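PDB 2EKL: D-3-phosphoglycerate dehydrogenase from Sulfolobus tokodaii, which probably catalyses the NAD-dependent oxidation of 3-phosphoglycerate, the first step of the phosphorylated route to serine. Local coordinates for residues L202-K208 with R233-V237; D224-N230 with K250-T256; I10-I14 with R53-K57. One frame throughout, in Å; residues are numbered along the deposited sequence.

Contact 1 (L202-K208 with R233-V237); sequences LHVTVSK and RAVAV. With NAD (nicotinamide-adenine-dinucleotide), chain B.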
loop_
_atom_site.group_PDB
_atom_site.type_symbol
_atom_site.label_atom_id
_atom_site.label_comp_id
_atom_site.label_asym_id
_atom_site.label_seq_id
_atom_site.Cartn_x
_atom_site.Cartn_y
_atom_site.Cartn_z
ATOM N N LEU A 202 -0.249 -2.770 -14.842
ATOM C CA LEU A 202 0.425 -3.581 -15.856
ATOM C C LEU A 202 1.162 -4.784 -15.279
ATOM O O LEU A 202 1.995 -4.644 -14.385
ATOM C CB LEU A 202 1.400 -2.703 -16.639
ATOM C CG LEU A 202 0.812 -1.385 -17.152
ATOM C CD1 LEU A 202 1.903 -0.581 -17.836
ATOM C CD2 LEU A 202 -0.345 -1.660 -18.118
ATOM N N HIS A 203 0.855 -5.965 -15.812
ATOM C CA HIS A 203 1.458 -7.213 -15.347
ATOM C C HIS A 203 1.715 -8.141 -16.526
ATOM O O HIS A 203 1.444 -9.339 -16.462
ATOM C CB HIS A 203 0.512 -7.886 -14.356
ATOM C CG HIS A 203 0.151 -7.014 -13.198
ATOM N ND1 HIS A 203 1.036 -6.739 -12.178
ATOM C CD2 HIS A 203 -0.966 -6.299 -12.932
ATOM C CE1 HIS A 203 0.478 -5.890 -11.334
ATOM N NE2 HIS A 203 -0.737 -5.607 -11.768
ATOM N N VAL A 204 2.250 -7.575 -17.599
ATOM C CA VAL A 204 2.519 -8.336 -18.813
ATOM C C VAL A 204 3.945 -8.846 -18.950
ATOM O O VAL A 204 4.870 -8.339 -18.315
ATOM C CB VAL A 204 2.230 -7.482 -20.067
ATOM C CG1 VAL A 204 0.776 -7.044 -20.079
ATOM C CG2 VAL A 204 3.159 -6.267 -20.093
ATOM N N THR A 205 4.100 -9.865 -19.788
ATOM C CA THR A 205 5.401 -10.434 -20.099
ATOM C C THR A 205 5.641 -10.032 -21.547
ATOM O O THR A 205 4.927 -10.473 -22.449
ATOM C CB THR A 205 5.401 -11.969 -20.018
ATOM O OG1 THR A 205 4.305 -12.485 -20.784
ATOM C CG2 THR A 205 5.293 -12.428 -18.573
ATOM N N VAL A 206 6.630 -9.175 -21.763
ATOM C CA VAL A 206 6.954 -8.707 -23.102
ATOM C C VAL A 206 8.460 -8.738 -23.310
ATOM O O VAL A 206 9.226 -8.759 -22.345
ATOM C CB VAL A 206 6.450 -7.265 -23.325
ATOM C CG1 VAL A 206 4.928 -7.234 -23.290
ATOM C CG2 VAL A 206 7.016 -6.346 -22.254
ATOM N N SER A 207 8.881 -8.746 -24.570
ATOM C CA SER A 207 10.301 -8.770 -24.896
ATOM C C SER A 207 10.877 -7.356 -24.870
ATOM O O SER A 207 10.136 -6.374 -24.805
ATOM C CB SER A 207 10.513 -9.397 -26.275
ATOM O OG SER A 207 9.804 -8.686 -27.273
ATOM N N LYS A 208 12.201 -7.260 -24.925
ATOM C CA LYS A 208 12.885 -5.972 -24.895
ATOM C C LYS A 208 12.758 -5.177 -26.193
ATOM O O LYS A 208 12.717 -3.947 -26.166
ATOM C CB LYS A 208 14.370 -6.177 -24.580
ATOM C CG LYS A 208 15.199 -4.902 -24.665
ATOM C CD LYS A 208 16.688 -5.196 -24.566
ATOM C CE LYS A 208 17.511 -3.926 -24.737
ATOM N NZ LYS A 208 18.975 -4.200 -24.706
ATOM N N ARG A 233 7.195 -4.683 -16.629
ATOM C CA ARG A 233 8.360 -4.265 -17.404
ATOM C C ARG A 233 8.216 -2.822 -17.880
ATOM O O ARG A 233 7.148 -2.411 -18.334
ATOM C CB ARG A 233 8.567 -5.167 -18.623
ATOM C CG ARG A 233 9.190 -6.515 -18.313
ATOM C CD ARG A 233 9.931 -7.039 -19.530
ATOM N NE ARG A 233 10.607 -8.306 -19.270
ATOM C CZ ARG A 233 11.415 -8.909 -20.135
ATOM N NH1 ARG A 233 11.650 -8.355 -21.319
ATOM N NH2 ARG A 233 11.985 -10.065 -19.821
ATOM N N ALA A 234 9.297 -2.061 -17.784
ATOM C CA ALA A 234 9.277 -0.668 -18.204
ATOM C C ALA A 234 8.954 -0.526 -19.690
ATOM O O ALA A 234 8.190 0.356 -20.079
ATOM C CB ALA A 234 10.622 -0.007 -17.892
ATOM N N VAL A 235 9.522 -1.401 -20.517
ATOM C CA VAL A 235 9.300 -1.339 -21.963
ATOM C C VAL A 235 7.845 -1.512 -22.400
ATOM O O VAL A 235 7.509 -1.241 -23.555
ATOM C CB VAL A 235 10.173 -2.380 -22.719
ATOM C CG1 VAL A 235 11.643 -2.129 -22.431
ATOM C CG2 VAL A 235 9.782 -3.790 -22.320
ATOM N N ALA A 236 6.985 -1.960 -21.489
ATOM C CA ALA A 236 5.574 -2.139 -21.813
ATOM C C ALA A 236 4.916 -0.771 -21.980
ATOM O O ALA A 236 3.821 -0.659 -22.529
ATOM C CB ALA A 236 4.873 -2.924 -20.705
ATOM N N VAL A 237 5.605 0.267 -21.516
ATOM C CA VAL A 237 5.094 1.633 -21.594
ATOM C C VAL A 237 5.995 2.573 -22.387
ATOM O O VAL A 237 7.217 2.535 -22.251
ATOM C CB VAL A 237 4.926 2.238 -20.181
ATOM C CG1 VAL A 237 4.449 3.687 -20.279
ATOM C CG2 VAL A 237 3.944 1.407 -19.378
HETATM P PA NAD B . 2.623 -14.496 -16.302
HETATM O O1A NAD B . 1.946 -15.370 -15.328
HETATM O O2A NAD B . 3.354 -15.188 -17.441
HETATM O O5B NAD B . 1.516 -13.481 -16.860
HETATM C C5B NAD B . 1.873 -12.539 -17.860
HETATM C C4B NAD B . 0.464 -12.276 -18.671
HETATM O O4B NAD B . 0.541 -11.075 -19.456
HETATM C C3B NAD B . 0.079 -13.534 -19.519
HETATM O O3B NAD B . -1.245 -13.980 -19.231
HETATM C C2B NAD B . 0.347 -13.049 -20.949
HETATM O O2B NAD B . -0.349 -13.679 -21.997
HETATM C C1B NAD B . 0.075 -11.605 -20.741
HETATM N N9A NAD B . 0.541 -10.734 -21.867
HETATM C C8A NAD B . 1.713 -10.758 -22.608
HETATM N N7A NAD B . 1.687 -9.767 -23.530
HETATM C C5A NAD B . 0.517 -9.101 -23.395
HETATM C C6A NAD B . -0.108 -7.971 -24.055
HETATM N N6A NAD B . 0.496 -7.341 -25.049
HETATM N N1A NAD B . -1.404 -7.520 -23.633
HETATM C C2A NAD B . -2.111 -8.161 -22.564
HETATM N N3A NAD B . -1.505 -9.265 -21.918
HETATM C C4A NAD B . -0.222 -9.714 -22.332
HETATM O O3 NAD B . 3.726 -13.599 -15.545
HETATM P PN NAD B . 3.739 -13.022 -14.038
HETATM O O1N NAD B . 2.366 -12.711 -13.610
HETATM O O2N NAD B . 4.450 -14.066 -13.245
HETATM O O5D NAD B . 4.680 -11.782 -14.288
HETATM C C5D NAD B . 4.144 -10.602 -14.847
HETATM C C4D NAD B . 5.211 -9.545 -15.039
HETATM O O4D NAD B . 5.762 -9.118 -13.806
HETATM C C3D NAD B . 6.440 -9.950 -15.901
HETATM O O3D NAD B . 6.816 -8.890 -16.794
HETATM C C2D NAD B . 7.470 -10.301 -14.890
HETATM O O2D NAD B . 8.768 -10.402 -15.444
HETATM C C1D NAD B . 7.173 -9.203 -13.907
HETATM N N1N NAD B . 7.696 -9.347 -12.519
HETATM C C2N NAD B . 8.323 -8.211 -11.918
HETATM C C3N NAD B . 8.831 -8.326 -10.590
HETATM C C7N NAD B . 9.478 -7.152 -9.959
HETATM O O7N NAD B . 10.509 -7.393 -9.133
HETATM N N7N NAD B . 9.106 -5.895 -10.158
HETATM C C4N NAD B . 8.683 -9.631 -9.892
HETATM C C5N NAD B . 8.044 -10.777 -10.515
HETATM C C6N NAD B . 7.547 -10.622 -11.847
#
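R233 and V206 meet because CG of the arginine stands anti to its carbonyl carbon (chi1 -77°) and the chain then runs extended to NE, past the valine in the opposite direction. CD of R233 thus lies 4.0 Å from CG2 of V206, and the carbonyl oxygen of V206 sits over a face of the guanidinium. Although V206 O is 2.7 Å from R233 NH1, the angle is too poor for a hydrogen bond; the firm partner of this group is D80, which forms a salt bridge with NH2. V204 illustrates how one branched residue serves two neighbours. With CG1 anti to the carbonyl carbon (chi1 -60°), that methyl lies 3.6 Å from C4A of the NAD adenine, while CG2 turns to A236 CB at 3.8 Å. The backbone of V204 joins in as well, its O accepting a hydrogen bond from O3D of the nicotinamide ribose at a short 2.5 Å. Further along, CG2 of V235 packs against CG2 of V206 at 3.8 Å and helps bury S207 O, which has no polar partner. Two loops that follow strands 199-202 and 226-230 are joined in this way beside the cofactor. Behind them L202 and V204 rest on V148 of strand 144-148, H203 reaches helix 152-163, and V237 packs on N230 of strand 226-230.

Contact 2 (D224-N230 with K250-T256); sequences DNVIIVN and KVYAYAT
Both hydrogens of the N230 amide nitrogen are spent: ND2 gives one to Y254 OH across the contact, at 3.1 Å and nearly in the amide plane, and the other to R233 O. As OD1 of N230 also accepts from S232, the buried amide is fixed in rotation. Phenol and amide lie side by side and point the same way, their planes 69° apart. Two residues back along the strand, on the face that N230 shares, CG2 of I228 approaches Y254 CD1 at 3.8 Å. The two strands run parallel, their axes 13° apart; I228 N bonds A253 O at 3.0 Å, and the series continues with A255 N on I228 O and N230 N on A255 O. At Y252 the regular pattern breaks. Its backbone takes helix-like angles, and it is Y252 N, not A253 N, that bonds V226 O, at 2.9 Å. The Y252 ring turns outward, with CD2 3.8 Å from CG1 of I227. N225 ND2 lies at the edge of the ring, near its plane, 3.9 Å from Y252 CD1. Helix 239-247 covers the face of V251 and Y254, whereas helix 102-118 covers that of I227, V229 and A255. Strand 226-230, helix 239-247 and strand 251-256 form a beta-alpha-beta crossover, the repeating element of the Rossmann fold that binds NAD in this family.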
loop_
_atom_site.group_PDB
_atom_site.type_symbol
_atom_site.label_atom_id
_atom_site.label_comp_id
_atom_site.label_asym_id
_atom_site.label_seq_id
_atom_site.Cartn_x
_atom_site.Cartn_y
_atom_site.Cartn_z
ATOM N N ASP A 224 -9.503 10.699 -17.739
ATOM C CA ASP A 224 -8.755 11.794 -17.139
ATOM C C ASP A 224 -8.457 11.410 -15.690
ATOM O O ASP A 224 -9.267 10.746 -15.039
ATOM C CB ASP A 224 -9.573 13.088 -17.171
ATOM C CG ASP A 224 -9.802 13.600 -18.581
ATOM O OD1 ASP A 224 -8.822 13.665 -19.353
ATOM O OD2 ASP A 224 -10.957 13.947 -18.915
ATOM N N ASN A 225 -7.295 11.825 -15.196
ATOM C CA ASN A 225 -6.873 11.543 -13.824
ATOM C C ASN A 225 -6.610 10.073 -13.541
ATOM O O ASN A 225 -6.696 9.629 -12.396
ATOM C CB ASN A 225 -7.906 12.071 -12.829
ATOM C CG ASN A 225 -7.916 13.572 -12.761
ATOM O OD1 ASN A 225 -8.913 14.218 -13.089
ATOM N ND2 ASN A 225 -6.793 14.146 -12.340
ATOM N N VAL A 226 -6.277 9.322 -14.584
ATOM C CA VAL A 226 -5.995 7.902 -14.432
ATOM C C VAL A 226 -4.720 7.701 -13.617
ATOM O O VAL A 226 -3.813 8.537 -13.643
ATOM C CB VAL A 226 -5.828 7.223 -15.821
ATOM C CG1 VAL A 226 -4.612 7.803 -16.547
ATOM C CG2 VAL A 226 -5.684 5.717 -15.664
ATOM N N ILE A 227 -4.677 6.605 -12.867
ATOM C CA ILE A 227 -3.505 6.240 -12.080
ATOM C C ILE A 227 -2.973 4.988 -12.764
ATOM O O ILE A 227 -3.719 4.031 -12.991
ATOM C CB ILE A 227 -3.863 5.895 -10.614
ATOM C CG1 ILE A 227 -4.306 7.155 -9.872
ATOM C CG2 ILE A 227 -2.654 5.272 -9.913
ATOM C CD1 ILE A 227 -4.816 6.888 -8.471
ATOM N N ILE A 228 -1.697 5.002 -13.122
ATOM C CA ILE A 228 -1.092 3.857 -13.794
ATOM C C ILE A 228 -0.025 3.226 -12.907
ATOM O O ILE A 228 0.876 3.913 -12.436
ATOM C CB ILE A 228 -0.442 4.285 -15.132
ATOM C CG1 ILE A 228 -1.474 5.004 -16.006
ATOM C CG2 ILE A 228 0.112 3.068 -15.856
ATOM C CD1 ILE A 228 -0.889 5.603 -17.299
ATOM N N VAL A 229 -0.135 1.919 -12.684
ATOM C CA VAL A 229 0.829 1.204 -11.848
ATOM C C VAL A 229 1.553 0.186 -12.712
ATOM O O VAL A 229 0.934 -0.490 -13.535
ATOM C CB VAL A 229 0.128 0.461 -10.680
ATOM C CG1 VAL A 229 1.169 -0.219 -9.787
ATOM C CG2 VAL A 229 -0.696 1.444 -9.860
ATOM N N ASN A 230 2.863 0.069 -12.529
ATOM C CA ASN A 230 3.634 -0.877 -13.323
ATOM C C ASN A 230 4.699 -1.606 -12.511
ATOM O O ASN A 230 5.661 -0.998 -12.050
ATOM C CB ASN A 230 4.300 -0.143 -14.496
ATOM C CG ASN A 230 4.995 -1.091 -15.472
ATOM O OD1 ASN A 230 4.964 -2.310 -15.307
ATOM N ND2 ASN A 230 5.625 -0.526 -16.495
ATOM N N LYS A 250 -3.099 14.904 -17.621
ATOM C CA LYS A 250 -4.062 13.816 -17.745
ATOM C C LYS A 250 -3.812 12.677 -16.768
ATOM O O LYS A 250 -4.748 12.161 -16.156
ATOM C CB LYS A 250 -4.076 13.252 -19.167
ATOM C CG LYS A 250 -5.177 12.214 -19.366
ATOM C CD LYS A 250 -5.328 11.792 -20.814
ATOM C CE LYS A 250 -6.525 10.865 -20.971
ATOM N NZ LYS A 250 -6.724 10.431 -22.380
ATOM N N VAL A 251 -2.554 12.270 -16.639
ATOM C CA VAL A 251 -2.198 11.181 -15.734
ATOM C C VAL A 251 -2.023 11.733 -14.327
ATOM O O VAL A 251 -1.188 12.608 -14.097
ATOM C CB VAL A 251 -0.887 10.491 -16.192
ATOM C CG1 VAL A 251 -0.483 9.403 -15.203
ATOM C CG2 VAL A 251 -1.078 9.896 -17.587
ATOM N N TYR A 252 -2.825 11.232 -13.391
ATOM C CA TYR A 252 -2.755 11.681 -12.006
ATOM C C TYR A 252 -1.433 11.236 -11.393
ATOM O O TYR A 252 -0.789 11.985 -10.648
ATOM C CB TYR A 252 -3.919 11.086 -11.205
ATOM C CG TYR A 252 -3.977 11.543 -9.767
ATOM C CD1 TYR A 252 -4.491 12.796 -9.433
ATOM C CD2 TYR A 252 -3.513 10.724 -8.738
ATOM C CE1 TYR A 252 -4.546 13.222 -8.107
ATOM C CE2 TYR A 252 -3.560 11.142 -7.405
ATOM C CZ TYR A 252 -4.080 12.390 -7.100
ATOM O OH TYR A 252 -4.143 12.811 -5.790
ATOM N N ALA A 253 -1.028 10.011 -11.712
ATOM C CA ALA A 253 0.215 9.476 -11.184
ATOM C C ALA A 253 0.645 8.200 -11.888
ATOM O O ALA A 253 -0.187 7.448 -12.407
ATOM C CB ALA A 253 0.070 9.210 -9.677
ATOM N N TYR A 254 1.955 7.979 -11.913
ATOM C CA TYR A 254 2.536 6.773 -12.483
ATOM C C TYR A 254 3.358 6.184 -11.339
ATOM O O TYR A 254 4.294 6.820 -10.843
ATOM C CB TYR A 254 3.458 7.093 -13.669
ATOM C CG TYR A 254 4.102 5.868 -14.299
ATOM C CD1 TYR A 254 3.330 4.904 -14.956
ATOM C CD2 TYR A 254 5.483 5.678 -14.248
ATOM C CE1 TYR A 254 3.924 3.784 -15.547
ATOM C CE2 TYR A 254 6.084 4.565 -14.836
ATOM C CZ TYR A 254 5.299 3.623 -15.484
ATOM O OH TYR A 254 5.895 2.531 -16.071
ATOM N N ALA A 255 2.982 4.990 -10.892
ATOM C CA ALA A 255 3.688 4.320 -9.799
ATOM C C ALA A 255 4.347 3.084 -10.380
ATOM O O ALA A 255 3.667 2.213 -10.914
ATOM C CB ALA A 255 2.702 3.932 -8.700
ATOM N N THR A 256 5.666 2.986 -10.257
ATOM C CA THR A 256 6.364 1.860 -10.855
ATOM C C THR A 256 7.524 1.312 -10.036
ATOM O O THR A 256 8.152 2.033 -9.262
ATOM C CB THR A 256 6.894 2.269 -12.248
ATOM O OG1 THR A 256 7.483 1.142 -12.896
ATOM C CG2 THR A 256 7.946 3.372 -12.111
#

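Contact 3 (I10-I14 with R53-K57); sequences ITDPI and RSRTK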
loop_
_atom_site.group_PDB
_atom_site.type_symbol
_atom_site.label_atom_id
_atom_site.label_comp_id
_atom_site.label_asym_id
_atom_site.label_seq_id
_atom_site.Cartn_x
_atom_site.Cartn_y
_atom_site.Cartn_z
ATOM N N ILE A 10 29.635 -22.445 -10.062
ATOM C CA ILE A 10 28.729 -21.403 -9.597
ATOM C C ILE A 10 29.520 -20.116 -9.792
ATOM O O ILE A 10 30.569 -19.918 -9.182
ATOM C CB ILE A 10 28.354 -21.612 -8.123
ATOM C CG1 ILE A 10 27.686 -22.985 -7.963
ATOM C CG2 ILE A 10 27.403 -20.513 -7.665
ATOM C CD1 ILE A 10 27.256 -23.316 -6.552
ATOM N N THR A 11 29.003 -19.248 -10.653
ATOM C CA THR A 11 29.698 -18.021 -11.015
ATOM C C THR A 11 29.321 -16.748 -10.275
ATOM O O THR A 11 30.011 -15.734 -10.406
ATOM C CB THR A 11 29.523 -17.761 -12.513
ATOM O OG1 THR A 11 28.144 -17.476 -12.785
ATOM C CG2 THR A 11 29.936 -18.996 -13.314
ATOM N N ASP A 12 28.236 -16.791 -9.513
ATOM C CA ASP A 12 27.785 -15.617 -8.777
ATOM C C ASP A 12 27.464 -15.946 -7.328
ATOM O O ASP A 12 27.220 -17.102 -6.982
ATOM C CB ASP A 12 26.533 -15.030 -9.434
ATOM C CG ASP A 12 26.784 -14.546 -10.846
ATOM O OD1 ASP A 12 27.670 -13.688 -11.032
ATOM O OD2 ASP A 12 26.090 -15.021 -11.768
ATOM N N PRO A 13 27.468 -14.926 -6.456
ATOM C CA PRO A 13 27.161 -15.145 -5.039
ATOM C C PRO A 13 25.717 -15.631 -4.934
ATOM O O PRO A 13 24.798 -14.924 -5.336
ATOM C CB PRO A 13 27.337 -13.756 -4.429
ATOM C CG PRO A 13 28.362 -13.112 -5.322
ATOM C CD PRO A 13 27.906 -13.539 -6.694
ATOM N N ILE A 14 25.510 -16.831 -4.405
ATOM C CA ILE A 14 24.153 -17.355 -4.282
ATOM C C ILE A 14 23.854 -17.912 -2.897
ATOM O O ILE A 14 24.751 -18.062 -2.067
ATOM C CB ILE A 14 23.877 -18.470 -5.309
ATOM C CG1 ILE A 14 24.837 -19.636 -5.080
ATOM C CG2 ILE A 14 24.022 -17.927 -6.727
ATOM C CD1 ILE A 14 24.485 -20.869 -5.877
ATOM N N ARG A 53 23.547 -16.118 -11.460
ATOM C CA ARG A 53 22.407 -15.410 -11.007
ATOM C C ARG A 53 22.098 -14.405 -12.070
ATOM O O ARG A 53 21.411 -14.662 -13.052
ATOM C CB ARG A 53 22.749 -14.683 -9.685
ATOM C CG ARG A 53 21.818 -15.106 -8.544
ATOM C CD ARG A 53 21.557 -13.985 -7.502
ATOM N NE ARG A 53 22.732 -13.111 -7.311
ATOM C CZ ARG A 53 22.638 -12.071 -6.469
ATOM N NH1 ARG A 53 21.475 -11.727 -5.915
ATOM N NH2 ARG A 53 23.759 -11.501 -6.057
ATOM N N SER A 54 22.723 -13.227 -11.904
ATOM C CA SER A 54 22.471 -12.187 -12.882
ATOM C C SER A 54 23.801 -11.313 -13.610
ATOM O O SER A 54 23.928 -11.018 -14.797
ATOM C CB SER A 54 21.655 -10.719 -12.483
ATOM O OG SER A 54 21.443 -9.700 -13.444
ATOM N N ARG A 55 24.785 -11.180 -12.723
ATOM C CA ARG A 55 26.096 -10.655 -13.095
ATOM C C ARG A 55 26.707 -11.399 -14.281
ATOM O O ARG A 55 27.251 -10.783 -15.196
ATOM C CB ARG A 55 27.049 -10.737 -11.901
ATOM C CG ARG A 55 28.371 -10.009 -12.100
ATOM C CD ARG A 55 29.317 -10.279 -10.938
ATOM N NE ARG A 55 29.804 -11.657 -10.939
ATOM C CZ ARG A 55 30.851 -12.082 -11.641
ATOM N NH1 ARG A 55 31.532 -11.234 -12.400
ATOM N NH2 ARG A 55 31.216 -13.356 -11.587
ATOM N N THR A 56 26.612 -12.725 -14.257
ATOM C CA THR A 56 27.167 -13.560 -15.318
ATOM C C THR A 56 26.206 -13.739 -16.488
ATOM O O THR A 56 25.035 -14.058 -16.299
ATOM C CB THR A 56 27.541 -14.955 -14.777
ATOM O OG1 THR A 56 28.526 -14.814 -13.746
ATOM C CG2 THR A 56 28.096 -15.834 -15.895
ATOM N N LYS A 57 26.713 -13.538 -17.700
ATOM C CA LYS A 57 25.902 -13.682 -18.901
ATOM C C LYS A 57 26.241 -14.972 -19.638
ATOM O O LYS A 57 27.364 -15.150 -20.114
ATOM C CB LYS A 57 26.117 -12.484 -19.830
ATOM C CG LYS A 57 25.683 -11.151 -19.232
ATOM C CD LYS A 57 24.214 -11.180 -18.819
ATOM C CE LYS A 57 23.746 -9.821 -18.318
ATOM N NZ LYS A 57 24.527 -9.354 -17.140
#
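Two loops at the C-terminal ends of neighbouring parallel strands, 7-10 and 49-52, are clasped together here through one carboxylate, that of D12. Its CG stands anti to the carbonyl carbon (chi1 -63°), which carries both oxygens into the curve of residues 53-56. OD2 of D12 receives the backbone N of R53 at 2.8 Å in an almost straight bond (177°), from the anti side and 20° out of the carboxylate plane. A second, weak bond reaches the same OD2 from T56 N at 3.4 Å. The other oxygen, OD1, makes a salt bridge with R55 NE at 2.9 Å; the bond is bent and weak, and the guanidinium stands nearly perpendicular to the carboxylate.

The R55 chain turns about its CG-CD bond, which brings NH2 to T11 O at 2.9 Å, with the oxygen in the guanidinium plane and the donor close to the line of the carbonyl bond. NH2 also serves I35 O, so this one nitrogen joins the backbones of T11 and I35. Deeper in, the hydroxyls T11 OG1 and T56 OG1 are hydrogen-bonded at 2.9 Å, their side chains crossing at about a right angle. Within the second loop, K57 NZ closes back on S54 O at 2.9 Å.

With an alanine in place of D12, R55 would probably lose its charge mate and the amide of R53 its straight acceptor, so the 53-56 loop is likely to be held less firmly. I14 N bonds Y31 OH and T56 O accepts from N81. The five-stranded parallel sheet, ordered 28-31, 7-10, 49-52, 71-74, 93-95, is flavodoxin-like, and the position of these loops at the C-terminal strand ends is consistent with a place beside the substrate cleft, as in relatives of this family.

Overall arrangement
From the N terminus, contact 3 comes first, joining residues 10-14 to 53-57 and closing a loop that spans helix 16-24, strand 28-31, helix 37-43 and strand 49-52, tying the ends of strands 7-10 and 49-52 of the five-stranded sheet. It ends long before the seven-stranded sheet begins. There contacts 1 and 2 cross: 202-208 opens contact 1, 224-230 opens contact 2, then 233-237 closes the first and 250-256 the second. They touch, since L202 N probably bonds V229 O and V237 CG2 packs against Y254 OH. Three consecutive strands, 199-202, 226-230 and 251-256, are thereby tied with the cofactor loops. Contact 3 stands apart, its centre about 24 Å from that of contact 1.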